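Local structure of lactate racemase (Thermoanaerobacterium thermosaccharolyticum, 2YJG) at residues G327-R330 and W331-S335; D340-N343 and K344-R348. The protein catalyses the interconversion of the D and L isomers of lactate with a nickel pincer cofactor, which this apoprotein lacks. All blocks are in the same frame, centred on the assembly; numbering follows the deposited sequence.

Interaction 1 (G327-R330 and W331-S335); sequences GFYR and WFKES
Tyr329 and Lys333 both send CG trans to their own backbone N (chi1 172° and 177°), and one helical turn apart this lays their side chains next to each other, pointing the same way. Lys333 CB sits over one face of the phenol ring, and a kink at chi2 of 95° carries the end of the lysine past the phenol oxygen, with CD 3.5 Å from Tyr329 OH. Both polar ends then meet Asp386, by a hydrogen bond from the tyrosine and a salt bridge from the lysine.

Trp331 and Phe332 instead lean back along the helix. The indole brings CD1 to 3.2 Å from Gly327 O, the same carbonyl that accepts the hydrogen bond of Trp331 N at 3.1 Å; Lys333 N to Tyr329 O and Glu334 N to Arg330 O continue the helical bonding. The Phe332 ring presents its edge to Phe328 O, which lies in the ring plane 3.4 Å from CD1, while CE1 of Phe328 and CE1 of Phe332 meet more loosely at 4.3 Å. On the outer side Arg330 and Glu334 touch through their aliphatic CG atoms, 3.5 Å apart, and their charged ends stay apart. Where the helix runs out, Ser335 OG donates to Trp331 O at 2.7 Å.

Between side chains the contact is thus largely aromatic and aliphatic, and the shared carboxylate of Asp386 would be expected to favour the charged form of Lys333.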
# COMPACT_ATOMS: atom_id res chain seq x y z
N GLY A 327 11.78 17.18 -25.53
CA GLY A 327 11.58 18.63 -25.81
C GLY A 327 12.86 19.43 -25.51
O GLY A 327 13.34 20.22 -26.32
N PHE A 328 13.44 19.15 -24.35
CA PHE A 328 14.75 19.71 -23.96
C PHE A 328 15.72 19.53 -25.08
O PHE A 328 16.35 20.47 -25.50
CB PHE A 328 15.21 19.01 -22.67
CG PHE A 328 16.65 19.27 -22.28
CD1 PHE A 328 17.08 20.55 -21.93
CD2 PHE A 328 17.55 18.21 -22.15
CE1 PHE A 328 18.41 20.76 -21.52
CE2 PHE A 328 18.86 18.41 -21.75
CZ PHE A 328 19.31 19.68 -21.44
N TYR A 329 15.84 18.29 -25.58
CA TYR A 329 16.80 17.94 -26.62
C TYR A 329 16.53 18.66 -27.96
O TYR A 329 17.43 19.21 -28.62
CB TYR A 329 16.74 16.44 -26.80
CG TYR A 329 17.50 15.86 -27.94
CD1 TYR A 329 18.87 16.08 -28.09
CD2 TYR A 329 16.85 15.04 -28.90
CE1 TYR A 329 19.58 15.51 -29.15
CE2 TYR A 329 17.57 14.45 -29.93
CZ TYR A 329 18.94 14.67 -30.05
OH TYR A 329 19.63 14.10 -31.10
N ARG A 330 15.27 18.63 -28.36
CA ARG A 330 14.74 19.17 -29.63
C ARG A 330 14.94 20.69 -29.74
O ARG A 330 15.17 21.18 -30.79
CB ARG A 330 13.26 18.80 -29.72
CG ARG A 330 12.47 19.01 -31.04
CD ARG A 330 10.93 18.51 -30.90
NE ARG A 330 10.30 18.76 -29.56
CZ ARG A 330 9.18 18.17 -29.09
NH1 ARG A 330 8.49 17.29 -29.84
NH2 ARG A 330 8.74 18.46 -27.85
N TRP A 331 14.94 21.41 -28.64
CA TRP A 331 15.25 22.83 -28.69
C TRP A 331 16.58 23.05 -29.36
O TRP A 331 16.65 23.89 -30.19
CB TRP A 331 15.26 23.48 -27.29
CG TRP A 331 13.91 23.82 -26.77
CD1 TRP A 331 13.30 23.31 -25.67
CD2 TRP A 331 13.02 24.83 -27.28
NE1 TRP A 331 12.08 23.91 -25.49
CE2 TRP A 331 11.91 24.87 -26.44
CE3 TRP A 331 13.09 25.71 -28.37
CZ2 TRP A 331 10.80 25.70 -26.72
CZ3 TRP A 331 11.98 26.55 -28.63
CH2 TRP A 331 10.93 26.59 -27.78
N PHE A 332 17.59 22.23 -29.03
CA PHE A 332 18.92 22.35 -29.58
C PHE A 332 19.02 21.68 -30.95
O PHE A 332 19.60 22.24 -31.89
CB PHE A 332 19.92 21.74 -28.62
CG PHE A 332 19.99 22.51 -27.34
CD1 PHE A 332 19.09 22.23 -26.32
CD2 PHE A 332 20.84 23.55 -27.21
CE1 PHE A 332 19.09 22.94 -25.16
CE2 PHE A 332 20.84 24.32 -26.02
CZ PHE A 332 19.97 24.03 -25.03
N LYS A 333 18.39 20.53 -31.05
CA LYS A 333 18.50 19.74 -32.29
C LYS A 333 17.93 20.53 -33.46
O LYS A 333 18.50 20.48 -34.57
CB LYS A 333 17.79 18.42 -32.14
CG LYS A 333 17.79 17.60 -33.40
CD LYS A 333 18.89 16.60 -33.47
CE LYS A 333 18.57 15.59 -34.63
NZ LYS A 333 19.41 14.38 -34.56
N GLU A 334 16.86 21.28 -33.18
CA GLU A 334 16.13 22.10 -34.17
C GLU A 334 16.59 23.59 -34.32
O GLU A 334 15.98 24.35 -35.06
CB GLU A 334 14.65 22.12 -33.81
CG GLU A 334 13.98 20.72 -33.68
CD GLU A 334 13.75 20.07 -35.03
OE1 GLU A 334 13.38 20.82 -35.97
OE2 GLU A 334 13.93 18.83 -35.17
N SER A 335 17.68 24.01 -33.67
CA SER A 335 18.09 25.40 -33.73
C SER A 335 19.49 25.55 -34.28
O SER A 335 20.24 24.57 -34.40
CB SER A 335 17.98 26.09 -32.33
OG SER A 335 16.65 26.04 -31.85

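Interaction 2 (D340-N343 and K344-R348)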
# COMPACT_ATOMS: atom_id res chain seq x y z
N ASP A 340 20.21 31.08 -30.74
CA ASP A 340 18.93 30.83 -31.44
C ASP A 340 17.92 30.20 -30.42
O ASP A 340 16.79 30.62 -30.31
CB ASP A 340 19.18 29.92 -32.63
CG ASP A 340 18.06 29.90 -33.64
OD1 ASP A 340 17.32 30.89 -33.76
OD2 ASP A 340 17.93 28.87 -34.32
N VAL A 341 18.39 29.22 -29.65
CA VAL A 341 17.59 28.57 -28.65
C VAL A 341 17.05 29.57 -27.67
O VAL A 341 15.82 29.60 -27.42
CB VAL A 341 18.34 27.44 -27.92
CG1 VAL A 341 17.50 26.94 -26.69
CG2 VAL A 341 18.77 26.34 -28.97
N MET A 342 17.92 30.45 -27.14
CA MET A 342 17.54 31.45 -26.22
C MET A 342 16.49 32.39 -26.82
O MET A 342 15.47 32.68 -26.21
CB MET A 342 18.75 32.22 -25.79
CG MET A 342 18.56 33.30 -24.80
SD MET A 342 17.83 32.81 -23.24
CE MET A 342 19.36 32.09 -22.45
N ASN A 343 16.71 32.83 -28.04
CA ASN A 343 15.82 33.80 -28.65
C ASN A 343 14.39 33.22 -28.81
O ASN A 343 13.41 33.91 -28.51
CB ASN A 343 16.33 34.19 -30.02
CG ASN A 343 17.59 35.01 -29.96
OD1 ASN A 343 17.89 35.64 -28.93
ND2 ASN A 343 18.30 35.06 -31.08
N LYS A 344 14.33 31.99 -29.23
CA LYS A 344 13.07 31.25 -29.32
C LYS A 344 12.40 31.14 -28.00
O LYS A 344 11.21 31.40 -27.90
CB LYS A 344 13.27 29.86 -29.91
CG LYS A 344 13.79 29.84 -31.37
CD LYS A 344 14.07 28.43 -31.82
CE LYS A 344 14.50 28.36 -33.29
NZ LYS A 344 14.79 26.94 -33.62
N ILE A 345 13.13 30.74 -26.95
CA ILE A 345 12.47 30.56 -25.68
C ILE A 345 12.00 31.89 -25.02
O ILE A 345 10.93 31.97 -24.40
CB ILE A 345 13.32 29.67 -24.73
CG1 ILE A 345 13.39 28.24 -25.30
CG2 ILE A 345 12.62 29.66 -23.36
CD1 ILE A 345 14.47 27.28 -24.61
N LEU A 346 12.81 32.91 -25.14
CA LEU A 346 12.45 34.21 -24.62
C LEU A 346 11.24 34.79 -25.35
O LEU A 346 10.59 35.66 -24.79
CB LEU A 346 13.59 35.22 -24.77
CG LEU A 346 14.77 35.01 -23.81
CD1 LEU A 346 15.86 36.05 -24.05
CD2 LEU A 346 14.26 35.05 -22.42
N SER A 347 10.95 34.33 -26.58
CA SER A 347 9.74 34.79 -27.30
C SER A 347 8.46 34.20 -26.68
O SER A 347 7.37 34.58 -27.08
CB SER A 347 9.82 34.44 -28.79
OG SER A 347 9.48 33.10 -29.03
N ARG A 348 8.58 33.32 -25.68
CA ARG A 348 7.43 32.63 -25.11
C ARG A 348 6.90 33.37 -23.90
O ARG A 348 7.64 33.64 -22.96
CB ARG A 348 7.79 31.14 -24.81
CG ARG A 348 8.32 30.38 -26.01
CD ARG A 348 8.45 28.92 -25.80
NE ARG A 348 7.11 28.31 -25.71
CZ ARG A 348 6.32 28.06 -26.74
NH1 ARG A 348 6.77 28.27 -27.95
NH2 ARG A 348 5.08 27.59 -26.54
O HOH W 1 16.37 27.62 -36.01
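Backbone i to i+4 hydrogen bonds carry the last turns of helix 338-346, from Lys344 N to Asp340 O, Ile345 N to Val341 O and Leu346 N to Met342 O, before a weak one from Ser347 N to Asn343 O. Over this frame the side chains pair at the same spacing.

Asp340 and Lys344 form the polar pair. Lys344 is stretched out beyond CG, its remaining torsions all near 180°, and runs back toward the N-terminal side of the helix, over Asp340: CG lies 3.3 Å from Asp340 O and CE 3.6 Å from Asp340 OD2. The salt bridge from Asp340 OD2 to Lys344 NZ is long at 3.8 Å, and a water fills in the link, donating to Asp340 OD2 at 2.6 Å and accepting from Lys344 NZ at 2.9 Å. Each end also has a partner upstream: Lys336 N donates to Asp340 OD2, and Lys344 NZ is hydrogen-bonded to Ser335 OG.

Val341 and Ile345 lie alongside each other on a buried flank, CG1 of the valine 3.7 Å from CD1 of the isoleucine. Beyond them are Phe332 and Trp331 of helix 326-333. The bend at chi2 (58°) brings Met342 SD across to Leu346, 3.8 Å from its CG.

Ser347 OG donates to Lys344 O at 2.7 Å, a carbonyl near the last turn that Ser347 N also reaches weakly. This is the pattern of an amphipathic helix, packed in the C-terminal domain through one flank and carrying an i to i+4 acid-lysine pair, bridged by water, on another.

In the fold
Interactions 1 and 2 belong to successive helices, 326-333 and 338-346, of the C-terminal domain, with centres about 12 Å apart. Ser335 is the joint between them, its CB packing on Asp340 and Val341. Each mixes buried and exposed residues. The inner side of interaction 1 is aromatic, with Phe328 facing helix 293-305, which holds Gln295 and Lys298, probable substrate-binding residues; that of interaction 2 is mostly aliphatic, and the Ile345 side chain lies about 9 Å from that of His200, a probable nickel ligand. Both inner sides also lean on helix 357-369. The lysine of interaction 1 finds its anion outside the helix, that of interaction 2 one turn back in its own.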